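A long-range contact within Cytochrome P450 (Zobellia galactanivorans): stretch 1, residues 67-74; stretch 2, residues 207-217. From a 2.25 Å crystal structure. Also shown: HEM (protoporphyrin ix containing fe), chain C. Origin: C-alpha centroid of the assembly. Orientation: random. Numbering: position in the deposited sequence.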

ATOM      1  N   ASP A  67       6.341 -17.218  11.349  1.00 42.56           N
ATOM      2  CA  ASP A  67       6.061 -17.374  12.761  1.00 42.33           C
ATOM      3  C   ASP A  67       6.048 -16.016  13.499  1.00 41.27           C
ATOM      4  O   ASP A  67       5.446 -15.876  14.547  1.00 42.68           O
ATOM      5  CB  ASP A  67       7.172 -18.263  13.374  1.00 42.22           C
ATOM      6  N   THR A  68       6.752 -15.023  12.967  1.00 42.73           N
ATOM      7  CA  THR A  68       6.963 -13.747  13.656  1.00 40.63           C
ATOM      8  C   THR A  68       5.784 -12.749  13.538  1.00 38.53           C
ATOM      9  O   THR A  68       5.340 -12.391  12.423  1.00 39.08           O
ATOM     10  CB  THR A  68       8.209 -13.067  13.080  1.00 45.54           C
ATOM     11  OG1 THR A  68       9.316 -13.982  13.123  1.00 47.36           O
ATOM     12  CG2 THR A  68       8.557 -11.769  13.829  1.00 43.02           C
ATOM     13  N   ARG A  69       5.310 -12.298  14.693  1.00 33.05           N
ATOM     14  CA  ARG A  69       4.187 -11.369  14.799  1.00 34.58           C
ATOM     15  C   ARG A  69       4.593  -9.986  14.279  1.00 32.13           C
ATOM     16  O   ARG A  69       5.589  -9.418  14.721  1.00 30.70           O
ATOM     17  CB  ARG A  69       3.748 -11.242  16.257  1.00 33.18           C
ATOM     18  CG  ARG A  69       2.653 -10.212  16.499  1.00 35.70           C
ATOM     19  CD  ARG A  69       2.134 -10.269  17.941  1.00 37.22           C
ATOM     20  NE  ARG A  69       1.639 -11.616  18.260  1.00 40.76           N
ATOM     21  CZ  ARG A  69       0.480 -12.156  17.844  1.00 42.68           C
ATOM     22  NH1 ARG A  69      -0.394 -11.491  17.089  1.00 40.75           N
ATOM     23  NH2 ARG A  69       0.181 -13.398  18.187  1.00 45.96           N
ATOM     24  N   GLN A  70       3.828  -9.456  13.341  1.00 29.25           N
ATOM     25  CA  GLN A  70       4.138  -8.146  12.786  1.00 29.38           C
ATOM     26  C   GLN A  70       3.612  -7.041  13.671  1.00 27.76           C
ATOM     27  O   GLN A  70       2.581  -7.207  14.344  1.00 31.95           O
ATOM     28  CB  GLN A  70       3.656  -8.050  11.352  1.00 29.11           C
ATOM     29  CG  GLN A  70       4.501  -8.948  10.493  1.00 29.33           C
ATOM     30  CD  GLN A  70       4.220  -8.906   9.019  1.00 30.74           C
ATOM     31  OE1 GLN A  70       3.362  -8.149   8.541  1.00 32.06           O
ATOM     32  NE2 GLN A  70       4.969  -9.732   8.267  1.00 28.22           N
ATOM     33  N   ILE A  71       4.355  -5.941  13.728  1.00 26.84           N
ATOM     34  CA  ILE A  71       4.113  -4.852  14.685  1.00 27.92           C
ATOM     35  C   ILE A  71       4.148  -3.476  13.972  1.00 28.04           C
ATOM     36  O   ILE A  71       5.137  -3.180  13.306  1.00 22.92           O
ATOM     37  CB  ILE A  71       5.157  -4.906  15.808  1.00 28.11           C
ATOM     38  CG1 ILE A  71       5.002  -6.250  16.566  1.00 28.93           C
ATOM     39  CG2 ILE A  71       4.992  -3.737  16.783  1.00 30.81           C
ATOM     40  CD1 ILE A  71       6.005  -6.485  17.669  1.00 28.23           C
ATOM     41  N   PRO A  72       3.089  -2.652  14.095  1.00 26.05           N
ATOM     42  CA  PRO A  72       1.923  -2.876  14.977  1.00 26.74           C
ATOM     43  C   PRO A  72       0.740  -3.642  14.377  1.00 25.91           C
ATOM     44  O   PRO A  72      -0.290  -3.814  15.034  1.00 28.87           O
ATOM     45  CB  PRO A  72       1.431  -1.432  15.259  1.00 27.49           C
ATOM     46  CG  PRO A  72       2.402  -0.520  14.652  1.00 24.91           C
ATOM     47  CD  PRO A  72       3.061  -1.290  13.553  1.00 25.57           C
ATOM     48  N   PHE A  73       0.905  -4.087  13.144  1.00 25.21           N
ATOM     49  CA  PHE A  73      -0.120  -4.719  12.336  1.00 29.08           C
ATOM     50  C   PHE A  73      -0.950  -5.830  12.982  1.00 29.70           C
ATOM     51  O   PHE A  73      -2.179  -5.890  12.774  1.00 28.84           O
ATOM     52  CB  PHE A  73       0.582  -5.267  11.124  1.00 30.83           C
ATOM     53  CG  PHE A  73      -0.295  -5.928  10.134  1.00 35.69           C
ATOM     54  CD1 PHE A  73      -1.416  -5.294   9.637  1.00 36.62           C
ATOM     55  CD2 PHE A  73       0.081  -7.177   9.604  1.00 40.02           C
ATOM     56  CE1 PHE A  73      -2.193  -5.922   8.697  1.00 35.05           C
ATOM     57  CE2 PHE A  73      -0.683  -7.796   8.645  1.00 38.73           C
ATOM     58  CZ  PHE A  73      -1.828  -7.158   8.194  1.00 36.75           C
ATOM     59  N   GLU A  74      -0.284  -6.703  13.748  1.00 30.35           N
ATOM     60  CA  GLU A  74      -0.923  -7.904  14.309  1.00 31.33           C
ATOM     61  C   GLU A  74      -1.032  -7.753  15.797  1.00 30.12           C
ATOM     62  O   GLU A  74      -0.789  -8.690  16.544  1.00 28.77           O
ATOM     63  CB  GLU A  74      -0.133  -9.187  13.905  1.00 33.11           C
ATOM     64  CG  GLU A  74      -0.503  -9.640  12.497  1.00 35.57           C
ATOM     65  CD  GLU A  74       0.400 -10.673  11.815  1.00 38.53           C
ATOM     66  OE1 GLU A  74       1.614 -10.767  12.120  1.00 35.74           O
ATOM     67  OE2 GLU A  74      -0.140 -11.373  10.890  1.00 42.93           O
TER
HETATM   68  CHA HEM C 401      -1.372  -0.471   7.071  1.00 18.88           C
HETATM   69  CHB HEM C 401      -2.511   0.516   2.482  1.00 19.82           C
HETATM   70  CHC HEM C 401       2.015   1.924   1.628  1.00 20.18           C
HETATM   71  CHD HEM C 401       3.284   0.369   5.974  1.00 19.21           C
HETATM   72  C1A HEM C 401      -2.072  -0.298   5.898  1.00 19.44           C
HETATM   73  C2A HEM C 401      -3.464  -0.559   5.733  1.00 20.26           C
HETATM   74  C3A HEM C 401      -3.756  -0.271   4.473  1.00 19.80           C
HETATM   75  C4A HEM C 401      -2.583   0.152   3.808  1.00 21.18           C
HETATM   76  CMA HEM C 401      -5.126  -0.386   3.890  1.00 22.17           C
HETATM   77  CAA HEM C 401      -4.487  -1.016   6.771  1.00 23.75           C
HETATM   78  CBA HEM C 401      -4.303  -2.499   7.055  1.00 26.26           C
HETATM   79  CGA HEM C 401      -5.232  -2.967   8.152  1.00 30.25           C
HETATM   80  O1A HEM C 401      -4.943  -3.982   8.780  1.00 30.69           O
HETATM   81  O2A HEM C 401      -6.274  -2.363   8.467  1.00 30.72           O
HETATM   82  C1B HEM C 401      -1.374   0.986   1.857  1.00 18.35           C
HETATM   83  C2B HEM C 401      -1.411   1.522   0.553  1.00 19.74           C
HETATM   84  C3B HEM C 401      -0.122   1.912   0.274  1.00 20.87           C
HETATM   85  C4B HEM C 401       0.669   1.597   1.505  1.00 19.42           C
HETATM   86  CMB HEM C 401      -2.606   1.581  -0.350  1.00 20.54           C
HETATM   87  CAB HEM C 401       0.493   2.572  -0.875  1.00 22.72           C
HETATM   88  CBB HEM C 401      -0.152   3.121  -1.885  1.00 25.57           C
HETATM   89  C1C HEM C 401       2.773   1.636   2.732  1.00 20.54           C
HETATM   90  C2C HEM C 401       4.159   1.764   2.811  1.00 20.90           C
HETATM   91  C3C HEM C 401       4.539   1.267   4.033  1.00 21.01           C
HETATM   92  C4C HEM C 401       3.347   0.867   4.691  1.00 20.55           C
HETATM   93  CMC HEM C 401       5.069   2.341   1.773  1.00 22.16           C
HETATM   94  CAC HEM C 401       5.887   1.212   4.614  1.00 22.33           C
HETATM   95  CBC HEM C 401       7.029   1.605   4.060  1.00 22.76           C
HETATM   96  C1D HEM C 401       2.079   0.073   6.630  1.00 18.24           C
HETATM   97  C2D HEM C 401       2.046  -0.337   8.046  1.00 19.17           C
HETATM   98  C3D HEM C 401       0.762  -0.552   8.374  1.00 19.33           C
HETATM   99  C4D HEM C 401       0.014  -0.326   7.132  1.00 18.33           C
HETATM  100  CMD HEM C 401       3.242  -0.418   8.932  1.00 17.99           C
HETATM  101  CAD HEM C 401       0.231  -0.985   9.729  1.00 20.49           C
HETATM  102  CBD HEM C 401      -0.319   0.144  10.616  1.00 19.58           C
HETATM  103  CGD HEM C 401      -0.758  -0.406  11.987  1.00 21.83           C
HETATM  104  O1D HEM C 401      -0.905  -1.665  12.172  1.00 25.16           O
HETATM  105  O2D HEM C 401      -0.988   0.359  12.986  1.00 20.64           O
HETATM  106  NA  HEM C 401      -1.531   0.096   4.685  1.00 19.16           N
HETATM  107  NB  HEM C 401      -0.145   1.038   2.372  1.00 18.67           N
HETATM  108  NC  HEM C 401       2.284   1.068   3.854  1.00 18.91           N
HETATM  109  ND  HEM C 401       0.844   0.066   6.153  1.00 19.42           N
HETATM  110 FE   HEM C 401       0.353   0.534   4.364  1.00 22.50          FE
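Stretch 2, residues 207-217: KEEVKGVMVLT

Where an irregular segment must lie close against a helix, a glycine in the helix often marks the point of closest approach, and neighbouring side chains pack round it. The contact between residues 67-74 and 207-217 of this cytochrome P450 illustrates the principle. Stretch 2 is helical throughout, with phi/psi values near -65/-40, whereas stretch 1 has no regular secondary structure and is largely extended from Thr 68 to Ile 71 before a cis peptide bond leads into Pro 72. The two chains run in the same general sense: Thr 68 lies near Glu 208 and Lys 211, Gln 70 and Ile 71 lie beside Gly 212 and Val 213, and Phe 73 reaches Leu 216.

Gly 212 is the pivot. Its CA is 4.1 Å from the CA of Gln 70, and the O of Arg 69 comes within 3.4 Å of the CA of Gly 212. An ideal CB on this residue would point toward stretch 1 and fall 2.6 Å from the O of Arg 69, a clash, so the close packing depends on the absence of a side chain. The carbonyl of Gly 212 accepts the one direct hydrogen bond across the contact, from Ile 71 N to Gly 212 O at 3.2 Å with an angle of 162°. A CA-H...O contact from Gln 70 CA to the same Gly 212 O, at 3.5 Å, accompanies it, and another joins Val 213 CA to Ile 71 O at 3.4 Å. One turn earlier, a water bridges the backbones, donating to Arg 69 O and to Glu 208 O.

The side chains follow this backbone frame. Thr 68, with chi1 m, places its CG2 3.5 Å from Glu 208 OE2. The CA-to-CB bond of Glu 208 points sideways, but chi1 t and chi2 p bring the carboxylate nearer stretch 1. Lys 211 is t at all four chi angles, and the extended chain carries its CE past the threonine hydroxyl. Arg 69 NH1 donates to Glu 74 O at 2.9 Å, which holds the arginine side chain off the helix, and Glu 74 OE1 accepts from Gln 70 N at 2.8 Å, so that backbone N is satisfied within stretch 1. Gln 70 combines chi1 m with chi2 t, so its amide extends along the helix, with NE2 3.4 Å from Val 215 CG1 and OE1 3.5 Å from Leu 216 CD1. Ile 71, m then t, sends CD1 to within 4.0 Å of Glu 209 CG, while its CB meets Val 213 CG2 at 4.0 Å.

Leu 216 closes the far end. Its CB points toward stretch 1, and chi1 t with chi2 p sets CD2 3.3 Å from Ile 71 O and 3.7 Å from Phe 73 CB. The same CD2 lies 3.5 Å from HEM CMD, so this methyl is shared between protein and heme. Phe 73 points its CB toward the helix; with chi1 t its ring leads on from there, oblique to Leu 216 CD1, and HEM O1A meets the ring edge.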

ATOM      1  N   LYS A 207      15.127  -8.007  19.481  1.00 31.34           N
ATOM      2  CA  LYS A 207      15.373  -8.245  18.087  1.00 32.48           C
ATOM      3  C   LYS A 207      14.165  -8.805  17.372  1.00 33.80           C
ATOM      4  O   LYS A 207      13.947  -8.455  16.195  1.00 27.75           O
ATOM      5  CB  LYS A 207      16.542  -9.186  17.916  1.00 34.41           C
ATOM      6  CG  LYS A 207      17.851  -8.622  18.394  1.00 35.72           C
ATOM      7  CD  LYS A 207      18.955  -9.608  18.038  1.00 39.99           C
ATOM      8  CE  LYS A 207      20.302  -9.167  18.603  1.00 44.16           C
ATOM      9  NZ  LYS A 207      21.372  -9.822  17.791  1.00 47.57           N
ATOM     10  N   GLU A 208      13.406  -9.671  18.070  1.00 30.06           N
ATOM     11  CA  GLU A 208      12.165 -10.224  17.556  1.00 31.28           C
ATOM     12  C   GLU A 208      11.110  -9.149  17.290  1.00 29.84           C
ATOM     13  O   GLU A 208      10.355  -9.249  16.294  1.00 31.24           O
ATOM     14  CB  GLU A 208      11.588 -11.287  18.512  1.00 36.01           C
ATOM     15  CG  GLU A 208      10.261 -11.965  18.108  1.00 43.26           C
ATOM     16  CD  GLU A 208      10.371 -12.970  16.928  1.00 54.77           C
ATOM     17  OE1 GLU A 208      11.445 -13.062  16.273  1.00 58.65           O
ATOM     18  OE2 GLU A 208       9.369 -13.692  16.653  1.00 61.47           O
ATOM     19  N   GLU A 209      11.013  -8.169  18.182  1.00 26.62           N
ATOM     20  CA  GLU A 209      10.087  -7.055  17.969  1.00 26.39           C
ATOM     21  C   GLU A 209      10.553  -6.195  16.793  1.00 24.08           C
ATOM     22  O   GLU A 209       9.753  -5.801  15.997  1.00 28.31           O
ATOM     23  CB  GLU A 209       9.932  -6.216  19.227  1.00 25.69           C
ATOM     24  CG  GLU A 209       9.029  -6.888  20.259  1.00 26.29           C
ATOM     25  CD  GLU A 209       9.215  -6.305  21.640  1.00 26.87           C
ATOM     26  OE1 GLU A 209      10.377  -6.225  22.059  1.00 25.64           O
ATOM     27  OE2 GLU A 209       8.231  -5.869  22.284  1.00 31.14           O
ATOM     28  N   VAL A 210      11.844  -5.948  16.674  1.00 25.78           N
ATOM     29  CA  VAL A 210      12.371  -5.127  15.587  1.00 27.16           C
ATOM     30  C   VAL A 210      12.084  -5.831  14.283  1.00 27.54           C
ATOM     31  O   VAL A 210      11.691  -5.194  13.322  1.00 29.63           O
ATOM     32  CB  VAL A 210      13.883  -4.828  15.795  1.00 26.53           C
ATOM     33  CG1 VAL A 210      14.523  -4.114  14.585  1.00 27.28           C
ATOM     34  CG2 VAL A 210      14.039  -3.959  17.022  1.00 26.84           C
ATOM     35  N   LYS A 211      12.208  -7.154  14.268  1.00 29.19           N
ATOM     36  CA  LYS A 211      11.975  -7.910  13.059  1.00 29.87           C
ATOM     37  C   LYS A 211      10.505  -7.806  12.641  1.00 30.02           C
ATOM     38  O   LYS A 211      10.178  -7.705  11.451  1.00 26.75           O
ATOM     39  CB  LYS A 211      12.372  -9.368  13.286  1.00 31.64           C
ATOM     40  CG  LYS A 211      12.175 -10.283  12.091  1.00 33.07           C
ATOM     41  CD  LYS A 211      12.551 -11.715  12.438  1.00 38.47           C
ATOM     42  CE  LYS A 211      12.252 -12.671  11.280  1.00 42.57           C
ATOM     43  NZ  LYS A 211      12.900 -13.997  11.456  1.00 46.82           N
ATOM     44  N   GLY A 212       9.624  -7.847  13.644  1.00 29.58           N
ATOM     45  CA  GLY A 212       8.192  -7.612  13.473  1.00 29.28           C
ATOM     46  C   GLY A 212       7.829  -6.291  12.763  1.00 28.26           C
ATOM     47  O   GLY A 212       6.954  -6.272  11.891  1.00 25.75           O
ATOM     48  N   VAL A 213       8.524  -5.218  13.114  1.00 25.92           N
ATOM     49  CA  VAL A 213       8.319  -3.946  12.476  1.00 26.53           C
ATOM     50  C   VAL A 213       8.928  -3.922  11.076  1.00 26.16           C
ATOM     51  O   VAL A 213       8.345  -3.368  10.141  1.00 22.18           O
ATOM     52  CB  VAL A 213       8.973  -2.806  13.291  1.00 27.18           C
ATOM     53  CG1 VAL A 213       8.757  -1.451  12.587  1.00 25.68           C
ATOM     54  CG2 VAL A 213       8.407  -2.793  14.715  1.00 26.44           C
ATOM     55  N   MET A 214      10.125  -4.491  10.956  1.00 26.43           N
ATOM     56  CA  MET A 214      10.894  -4.377   9.715  1.00 26.77           C
ATOM     57  C   MET A 214      10.390  -5.248   8.570  1.00 26.35           C
ATOM     58  O   MET A 214      10.307  -4.776   7.414  1.00 24.61           O
ATOM     59  CB  MET A 214      12.374  -4.599   9.973  1.00 26.52           C
ATOM     60  CG  MET A 214      13.053  -3.525  10.795  1.00 27.84           C
ATOM     61  SD  MET A 214      12.778  -1.836  10.210  1.00 29.70           S
ATOM     62  CE  MET A 214      13.479  -2.006   8.541  1.00 31.35           C
ATOM     63  N   VAL A 215       9.979  -6.481   8.864  1.00 26.22           N
ATOM     64  CA  VAL A 215       9.369  -7.312   7.810  1.00 27.20           C
ATOM     65  C   VAL A 215       8.077  -6.663   7.276  1.00 28.77           C
ATOM     66  O   VAL A 215       7.794  -6.667   6.062  1.00 31.12           O
ATOM     67  CB  VAL A 215       9.015  -8.734   8.308  1.00 30.95           C
ATOM     68  CG1 VAL A 215       8.206  -9.491   7.241  1.00 31.41           C
ATOM     69  CG2 VAL A 215      10.267  -9.515   8.675  1.00 31.99           C
ATOM     70  N   LEU A 216       7.258  -6.172   8.204  1.00 27.00           N
ATOM     71  CA  LEU A 216       6.043  -5.474   7.853  1.00 26.41           C
ATOM     72  C   LEU A 216       6.315  -4.277   6.992  1.00 26.13           C
ATOM     73  O   LEU A 216       5.616  -4.045   6.037  1.00 24.85           O
ATOM     74  CB  LEU A 216       5.314  -5.027   9.099  1.00 28.45           C
ATOM     75  CG  LEU A 216       4.157  -4.038   8.925  1.00 28.87           C
ATOM     76  CD1 LEU A 216       2.995  -4.648   8.130  1.00 30.05           C
ATOM     77  CD2 LEU A 216       3.735  -3.562  10.325  1.00 30.42           C
ATOM     78  N   THR A 217       7.327  -3.519   7.355  1.00 25.49           N
ATOM     79  CA  THR A 217       7.712  -2.335   6.608  1.00 27.39           C
ATOM     80  C   THR A 217       8.145  -2.624   5.145  1.00 31.23           C
ATOM     81  O   THR A 217       7.737  -1.905   4.220  1.00 26.57           O
ATOM     82  CB  THR A 217       8.804  -1.575   7.379  1.00 24.93           C
ATOM     83  OG1 THR A 217       8.258  -1.154   8.635  1.00 22.62           O
ATOM     84  CG2 THR A 217       9.262  -0.381   6.632  1.00 25.52           C
TER
HETATM   85  O   HOH W   1       7.608  -9.835  16.721  1.00 28.25           O
HETATM   86  O   HOH W   2       0.509  -1.540   3.506  1.00 32.98           O